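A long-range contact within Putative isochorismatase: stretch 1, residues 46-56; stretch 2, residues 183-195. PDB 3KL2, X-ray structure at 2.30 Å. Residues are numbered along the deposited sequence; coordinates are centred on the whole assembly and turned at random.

Stretch 1, residues 46-56: GAVADVMQHTG
Stretch 2 183-195: TDCVAATSQEEHN

The contact sets one face of the part of a helix that spans residues 46-55 and begins earlier in the chain against a chain that turns a corner at 183-185, runs extended through V186 and A187, and enters a second helix at Q191. Register is fixed by three CA pairs: V48 CA to T189 CA at 4.6 Å, V51 CA to A187 CA at 5.6 Å and T55 CA to D184 CA at 5.7 Å, so the first stretch ascends as the second descends. The two helices, 46-55 and 191-195, approach to 10.3 Å between axes, with 58° between their N-to-C directions and a signed crossing angle of -58°. Together the stretches bury 569 Å².

Apolar packing centres on V51, which has 98 Å² covered by the other stretch. Its CA-to-CB bond points toward the second stretch, and with chi1 t its branches spread over several partners: CG1 lies 3.9 Å from A187 CB, while CG2 reaches S190 C at 3.6 Å. A187, extended at phi/psi -150/158, points its methyl toward the helix; that small side chain also meets M52 CG, 4.0 Å from A187 CB. M52 (m, t, p) then leads its end away. Toward the N-terminal end of this segment, V48 CG1 sits 4.1 Å from T189 CG2, and A47 CB is 3.9 Å from the same T189 CG2, with V48 in m and T189 in p.

The buried imidazole of H194 (chi1 t, chi2 85°) offers a flat surface to this packing. V51 CG1 stands over one face, 3.9 Å from the ring centroid and 17° off its normal, a CH-pi contact. T55 CG2 approaches H194 NE2 to 3.7 Å. T55, in p, turns its hydroxyl back to its own helix, where OG1 donates to V51 O at 2.7 Å, leaving the methyl for the ring.

No clear hydrogen bond crosses the contact; close backbone approach supplies CA-H...O contacts instead. T189 CA lies 3.1 Å from A47 O (147° at H), and V48 CA lies 3.6 Å from A188 O (146°). H54, chi1 t, points toward the second stretch at the exposed margin, beside Q191, whose backbone starts the second helix.

Local bonds hold each backbone in shape. The first helix is kinked where the nitrogens of D50 and V51 lack bonds to the preceding turn; regular bonding resumes with M52 N to V48 O at 2.8 Å. It ends at T55; G56 follows with phi/psi 62/37, a positive phi that favours glycine. S190 caps the second helix: its OG accepts from E193 N at 2.8 Å.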

# COMPACT_ATOMS: atom_id res chain seq x y z
N GLY A 46 4.67 -2.36 33.13
CA GLY A 46 4.33 -3.48 34.03
C GLY A 46 4.04 -4.75 33.24
O GLY A 46 4.47 -5.85 33.58
N ALA A 47 3.32 -4.58 32.14
CA ALA A 47 2.90 -5.70 31.29
C ALA A 47 4.04 -6.39 30.50
O ALA A 47 3.88 -7.51 30.08
CB ALA A 47 1.77 -5.24 30.33
N VAL A 48 5.18 -5.74 30.33
CA VAL A 48 6.27 -6.31 29.52
C VAL A 48 7.55 -6.56 30.31
O VAL A 48 8.54 -7.06 29.75
CB VAL A 48 6.63 -5.40 28.28
CG1 VAL A 48 5.46 -5.32 27.26
CG2 VAL A 48 7.14 -4.03 28.72
N ALA A 49 7.50 -6.21 31.59
CA ALA A 49 8.62 -6.29 32.49
C ALA A 49 9.16 -7.72 32.56
O ALA A 49 10.38 -7.91 32.39
CB ALA A 49 8.22 -5.77 33.90
N ASP A 50 8.28 -8.71 32.79
CA ASP A 50 8.78 -10.09 32.99
C ASP A 50 9.58 -10.51 31.76
O ASP A 50 10.70 -11.02 31.88
CB ASP A 50 7.68 -11.12 33.34
N VAL A 51 9.02 -10.25 30.58
CA VAL A 51 9.63 -10.72 29.34
C VAL A 51 10.86 -9.88 28.97
O VAL A 51 11.85 -10.43 28.50
CB VAL A 51 8.60 -10.82 28.21
CG1 VAL A 51 9.24 -11.28 26.91
CG2 VAL A 51 7.47 -11.82 28.63
N MET A 52 10.83 -8.58 29.23
CA MET A 52 12.06 -7.79 29.08
C MET A 52 13.19 -8.42 29.93
O MET A 52 14.28 -8.69 29.45
CB MET A 52 11.83 -6.33 29.49
CG MET A 52 11.14 -5.46 28.44
SD MET A 52 10.91 -3.76 29.01
CE MET A 52 12.65 -3.36 29.16
N GLN A 53 12.89 -8.65 31.21
CA GLN A 53 13.87 -9.19 32.17
C GLN A 53 14.34 -10.58 31.75
O GLN A 53 15.54 -10.84 31.71
CB GLN A 53 13.27 -9.21 33.58
CG GLN A 53 14.28 -9.28 34.73
CD GLN A 53 14.62 -10.71 35.20
OE1 GLN A 53 13.84 -11.67 35.01
NE2 GLN A 53 15.79 -10.84 35.83
N HIS A 54 13.40 -11.46 31.41
CA HIS A 54 13.75 -12.81 30.97
C HIS A 54 14.71 -12.80 29.77
O HIS A 54 15.69 -13.54 29.74
CB HIS A 54 12.49 -13.64 30.66
CG HIS A 54 12.78 -15.10 30.44
ND1 HIS A 54 12.77 -15.69 29.18
CD2 HIS A 54 13.11 -16.09 31.31
CE1 HIS A 54 13.05 -16.97 29.30
NE2 HIS A 54 13.27 -17.24 30.58
N THR A 55 14.43 -11.95 28.79
CA THR A 55 15.20 -11.96 27.55
C THR A 55 16.48 -11.12 27.62
O THR A 55 17.45 -11.40 26.90
CB THR A 55 14.35 -11.47 26.40
OG1 THR A 55 13.86 -10.16 26.70
CG2 THR A 55 13.19 -12.46 26.16
N GLY A 56 16.49 -10.12 28.48
CA GLY A 56 17.54 -9.10 28.47
C GLY A 56 17.55 -8.34 27.15
O GLY A 56 18.61 -7.99 26.66
N THR A 183 15.45 -12.54 17.88
CA THR A 183 14.67 -13.35 18.82
C THR A 183 14.87 -12.93 20.27
O THR A 183 13.93 -13.00 21.05
CB THR A 183 14.97 -14.86 18.68
OG1 THR A 183 16.38 -15.10 18.89
CG2 THR A 183 14.56 -15.35 17.27
N ASP A 184 16.08 -12.47 20.62
CA ASP A 184 16.35 -11.96 21.97
C ASP A 184 16.40 -10.43 22.07
O ASP A 184 17.02 -9.91 23.00
CB ASP A 184 17.63 -12.60 22.61
CG ASP A 184 18.89 -12.35 21.78
OD1 ASP A 184 18.75 -11.74 20.72
OD2 ASP A 184 20.01 -12.77 22.18
N CYS A 185 15.77 -9.70 21.14
CA CYS A 185 15.61 -8.22 21.27
C CYS A 185 14.17 -7.81 21.08
O CYS A 185 13.87 -6.73 20.58
CB CYS A 185 16.47 -7.49 20.26
SG CYS A 185 18.20 -7.74 20.43
N VAL A 186 13.26 -8.68 21.46
CA VAL A 186 11.86 -8.35 21.40
C VAL A 186 11.18 -8.77 22.70
O VAL A 186 11.73 -9.60 23.42
CB VAL A 186 11.17 -9.03 20.19
CG1 VAL A 186 11.78 -8.51 18.87
CG2 VAL A 186 11.23 -10.51 20.31
N ALA A 187 10.01 -8.20 22.99
CA ALA A 187 9.26 -8.53 24.19
C ALA A 187 7.76 -8.37 23.97
O ALA A 187 7.32 -7.67 23.06
CB ALA A 187 9.73 -7.68 25.42
N ALA A 188 7.00 -9.06 24.82
CA ALA A 188 5.57 -9.09 24.75
C ALA A 188 5.01 -9.00 26.15
O ALA A 188 5.75 -8.90 27.13
CB ALA A 188 5.12 -10.38 24.12
N THR A 189 3.69 -9.07 26.24
CA THR A 189 3.02 -8.95 27.51
C THR A 189 2.94 -10.32 28.22
O THR A 189 2.48 -10.40 29.33
CB THR A 189 1.60 -8.35 27.32
OG1 THR A 189 0.86 -9.14 26.38
CG2 THR A 189 1.69 -6.93 26.79
N SER A 190 3.37 -11.39 27.55
CA SER A 190 3.33 -12.71 28.13
C SER A 190 4.45 -13.53 27.54
O SER A 190 4.70 -13.46 26.36
CB SER A 190 1.97 -13.40 27.89
OG SER A 190 2.11 -14.77 27.52
N GLN A 191 5.12 -14.29 28.39
CA GLN A 191 6.19 -15.18 27.96
C GLN A 191 5.60 -16.20 26.98
O GLN A 191 6.24 -16.52 25.97
CB GLN A 191 6.82 -15.91 29.17
CG GLN A 191 8.11 -16.67 28.85
CD GLN A 191 9.30 -15.74 28.56
OE1 GLN A 191 10.18 -16.04 27.71
NE2 GLN A 191 9.32 -14.59 29.23
N GLU A 192 4.40 -16.70 27.30
CA GLU A 192 3.73 -17.69 26.48
C GLU A 192 3.46 -17.08 25.08
O GLU A 192 3.87 -17.65 24.07
CB GLU A 192 2.46 -18.24 27.18
N GLU A 193 2.82 -15.91 25.03
CA GLU A 193 2.58 -15.20 23.74
C GLU A 193 3.89 -14.96 22.99
O GLU A 193 3.97 -15.18 21.78
CB GLU A 193 1.86 -13.86 23.95
CG GLU A 193 0.48 -13.96 24.62
CD GLU A 193 -0.34 -12.62 24.65
OE1 GLU A 193 0.12 -11.57 24.10
OE2 GLU A 193 -1.46 -12.65 25.24
N HIS A 194 4.91 -14.54 23.71
CA HIS A 194 6.24 -14.31 23.15
C HIS A 194 6.85 -15.53 22.48
O HIS A 194 7.25 -15.48 21.32
CB HIS A 194 7.13 -13.81 24.29
CG HIS A 194 8.57 -13.61 23.92
ND1 HIS A 194 9.03 -12.45 23.34
CD2 HIS A 194 9.65 -14.41 24.09
CE1 HIS A 194 10.34 -12.54 23.17
NE2 HIS A 194 10.74 -13.72 23.62
N ASN A 195 6.92 -16.64 23.21
CA ASN A 195 7.56 -17.87 22.76
C ASN A 195 6.84 -18.50 21.57
O ASN A 195 7.48 -19.09 20.70
CB ASN A 195 7.57 -18.91 23.89
CG ASN A 195 8.39 -18.50 25.11
OD1 ASN A 195 9.23 -17.63 25.05
ND2 ASN A 195 8.15 -19.17 26.22